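PDB 5LY8: tail component from Lactobacillus phage J-1, which probably binds cell-surface saccharides of its Lactobacillus casei host through carbohydrate-binding modules of the distal tail protein, of which this chain is the second. Local coordinates for residues Val17-Phe22 / Asp228-Trp233. Numbering follows the deposited sequence.
With MG (magnesium ion), chain C.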
# COMPACT_ATOMS: atom_id res chain seq x y z
N VAL A 17 -8.84 -6.05 -12.66
CA VAL A 17 -9.31 -7.11 -11.79
C VAL A 17 -10.42 -6.57 -10.90
O VAL A 17 -11.42 -7.27 -10.69
CB VAL A 17 -8.12 -7.68 -10.99
CG1 VAL A 17 -8.56 -8.54 -9.80
CG2 VAL A 17 -7.21 -8.48 -11.91
N TYR A 18 -10.24 -5.35 -10.35
CA TYR A 18 -11.27 -4.77 -9.49
C TYR A 18 -11.03 -3.29 -9.52
O TYR A 18 -9.94 -2.84 -9.86
CB TYR A 18 -11.20 -5.31 -8.03
CG TYR A 18 -10.07 -4.69 -7.23
CD1 TYR A 18 -8.79 -5.22 -7.26
CD2 TYR A 18 -10.27 -3.51 -6.50
CE1 TYR A 18 -7.73 -4.60 -6.60
CE2 TYR A 18 -9.22 -2.89 -5.84
CZ TYR A 18 -7.95 -3.42 -5.92
OH TYR A 18 -6.90 -2.79 -5.30
N HIS A 19 -12.05 -2.55 -9.09
CA HIS A 19 -11.95 -1.11 -8.94
C HIS A 19 -12.86 -0.70 -7.81
O HIS A 19 -14.07 -0.98 -7.84
CB HIS A 19 -12.31 -0.38 -10.25
CG HIS A 19 -12.36 1.10 -10.10
ND1 HIS A 19 -13.30 1.86 -10.77
CD2 HIS A 19 -11.62 1.93 -9.32
CE1 HIS A 19 -13.10 3.11 -10.40
NE2 HIS A 19 -12.10 3.20 -9.53
N LEU A 20 -12.28 -0.07 -6.79
CA LEU A 20 -13.05 0.53 -5.70
C LEU A 20 -13.04 2.03 -5.87
O LEU A 20 -11.97 2.63 -5.87
CB LEU A 20 -12.49 0.18 -4.30
CG LEU A 20 -12.38 -1.32 -4.01
CD1 LEU A 20 -11.75 -1.57 -2.66
CD2 LEU A 20 -13.74 -2.04 -4.09
N ASP A 21 -14.21 2.64 -6.03
CA ASP A 21 -14.31 4.10 -6.06
C ASP A 21 -14.88 4.65 -4.75
O ASP A 21 -14.92 5.87 -4.57
CB ASP A 21 -15.14 4.61 -7.24
CG ASP A 21 -16.55 4.09 -7.35
OD1 ASP A 21 -17.14 3.70 -6.30
OD2 ASP A 21 -17.07 4.03 -8.49
N PHE A 22 -15.34 3.78 -3.86
CA PHE A 22 -15.85 4.12 -2.53
C PHE A 22 -17.15 4.92 -2.56
O PHE A 22 -17.55 5.42 -1.51
CB PHE A 22 -14.80 4.81 -1.64
CG PHE A 22 -13.59 3.93 -1.48
CD1 PHE A 22 -12.37 4.30 -2.01
CD2 PHE A 22 -13.68 2.70 -0.84
CE1 PHE A 22 -11.24 3.47 -1.88
CE2 PHE A 22 -12.55 1.88 -0.70
CZ PHE A 22 -11.36 2.25 -1.26
N ASP A 228 -9.48 5.90 -4.09
CA ASP A 228 -9.65 5.03 -5.24
C ASP A 228 -8.66 3.90 -5.11
O ASP A 228 -7.55 4.09 -4.58
CB ASP A 228 -9.39 5.82 -6.55
CG ASP A 228 -9.94 5.14 -7.79
OD1 ASP A 228 -11.16 5.20 -8.01
OD2 ASP A 228 -9.14 4.46 -8.50
N SER A 229 -9.03 2.72 -5.62
CA SER A 229 -8.12 1.58 -5.64
C SER A 229 -8.40 0.73 -6.87
O SER A 229 -9.56 0.44 -7.15
CB SER A 229 -8.35 0.72 -4.40
OG SER A 229 -7.38 -0.32 -4.27
N TYR A 230 -7.35 0.25 -7.54
CA TYR A 230 -7.56 -0.72 -8.61
C TYR A 230 -6.30 -1.50 -8.83
O TYR A 230 -5.19 -1.04 -8.54
CB TYR A 230 -8.09 -0.12 -9.93
CG TYR A 230 -7.20 0.89 -10.60
CD1 TYR A 230 -6.21 0.50 -11.50
CD2 TYR A 230 -7.39 2.25 -10.39
CE1 TYR A 230 -5.44 1.44 -12.18
CE2 TYR A 230 -6.61 3.20 -11.05
CZ TYR A 230 -5.64 2.79 -11.95
OH TYR A 230 -4.85 3.73 -12.57
N PHE A 231 -6.47 -2.67 -9.45
CA PHE A 231 -5.36 -3.49 -9.88
C PHE A 231 -5.67 -3.91 -11.30
O PHE A 231 -6.80 -4.33 -11.60
CB PHE A 231 -5.24 -4.75 -9.02
CG PHE A 231 -4.16 -5.71 -9.48
CD1 PHE A 231 -2.90 -5.68 -8.92
CD2 PHE A 231 -4.40 -6.62 -10.52
CE1 PHE A 231 -1.90 -6.57 -9.35
CE2 PHE A 231 -3.40 -7.48 -10.97
CZ PHE A 231 -2.17 -7.46 -10.37
N GLU A 232 -4.68 -3.78 -12.19
CA GLU A 232 -4.78 -4.24 -13.56
C GLU A 232 -3.61 -5.09 -13.97
O GLU A 232 -2.47 -4.71 -13.74
CB GLU A 232 -4.80 -3.06 -14.55
CG GLU A 232 -5.90 -2.03 -14.40
CD GLU A 232 -5.77 -0.85 -15.35
OE1 GLU A 232 -6.83 -0.26 -15.65
OE2 GLU A 232 -4.63 -0.44 -15.67
N TRP A 233 -3.91 -6.20 -14.66
CA TRP A 233 -2.88 -6.93 -15.37
C TRP A 233 -2.60 -6.09 -16.63
O TRP A 233 -3.55 -5.58 -17.23
CB TRP A 233 -3.38 -8.30 -15.80
CG TRP A 233 -3.60 -9.24 -14.66
CD1 TRP A 233 -4.79 -9.76 -14.24
CD2 TRP A 233 -2.60 -9.78 -13.78
NE1 TRP A 233 -4.58 -10.64 -13.21
CE2 TRP A 233 -3.25 -10.68 -12.91
CE3 TRP A 233 -1.21 -9.64 -13.70
CZ2 TRP A 233 -2.56 -11.39 -11.92
CZ3 TRP A 233 -0.53 -10.33 -12.70
CH2 TRP A 233 -1.21 -11.18 -11.83
MG MG C . -13.55 7.73 -5.05
O HOH W 1 -12.74 7.30 -7.30
O HOH W 2 -15.63 8.44 -6.21
O HOH W 3 -13.17 10.08 -5.56
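Y18 and S229 join the edge strand 11-20 to strand 223-238, an antiparallel pairing that brings the two ends of this carbohydrate-binding module together. The domain belongs to the concanavalin clan, and its sheets are consistent with a lectin-like beta-sandwich. CG of Y18 sits between the backbone N and the carbonyl carbon (chi1 77°), and the ring beyond it comes back over the partner strand. The CA of Y230 lies under one ring face, a CH-pi contact 4.2 Å from the ring centroid. CE1 of Y18 presses on CB of F231. At the ring edge, Y18 OH donates to S229 OG at 2.7 Å. S229 OG also hydrogen-bonds N98 of strand 94-103, so this hydroxyl links three neighbouring strands. W209 stacks on the Y18 ring.

V17 works at the other end. Its CG2 reaches the rim of the F231 ring at CD2 (3.6 Å) and also touches CD1 of W233. Its backbone N donates to F231 O. L20 and S229 pair their backbones in both directions, with L20 N to S229 O at 2.8 Å. The intervening bond from F231 N to Y18 O is weak.

H19 and D228 lie on the opposite face of the sheet from Y18. H19 NE2 donates in its ring plane to the syn side of D228 OD1, with ring and carboxylate planes 51° apart. Beside them, D21 O binds a magnesium ion, with G59 O and Q227 O completing the protein ligands. D228 is second shell: its OD1 accepts a 2.7 Å hydrogen bond from a magnesium-bound water.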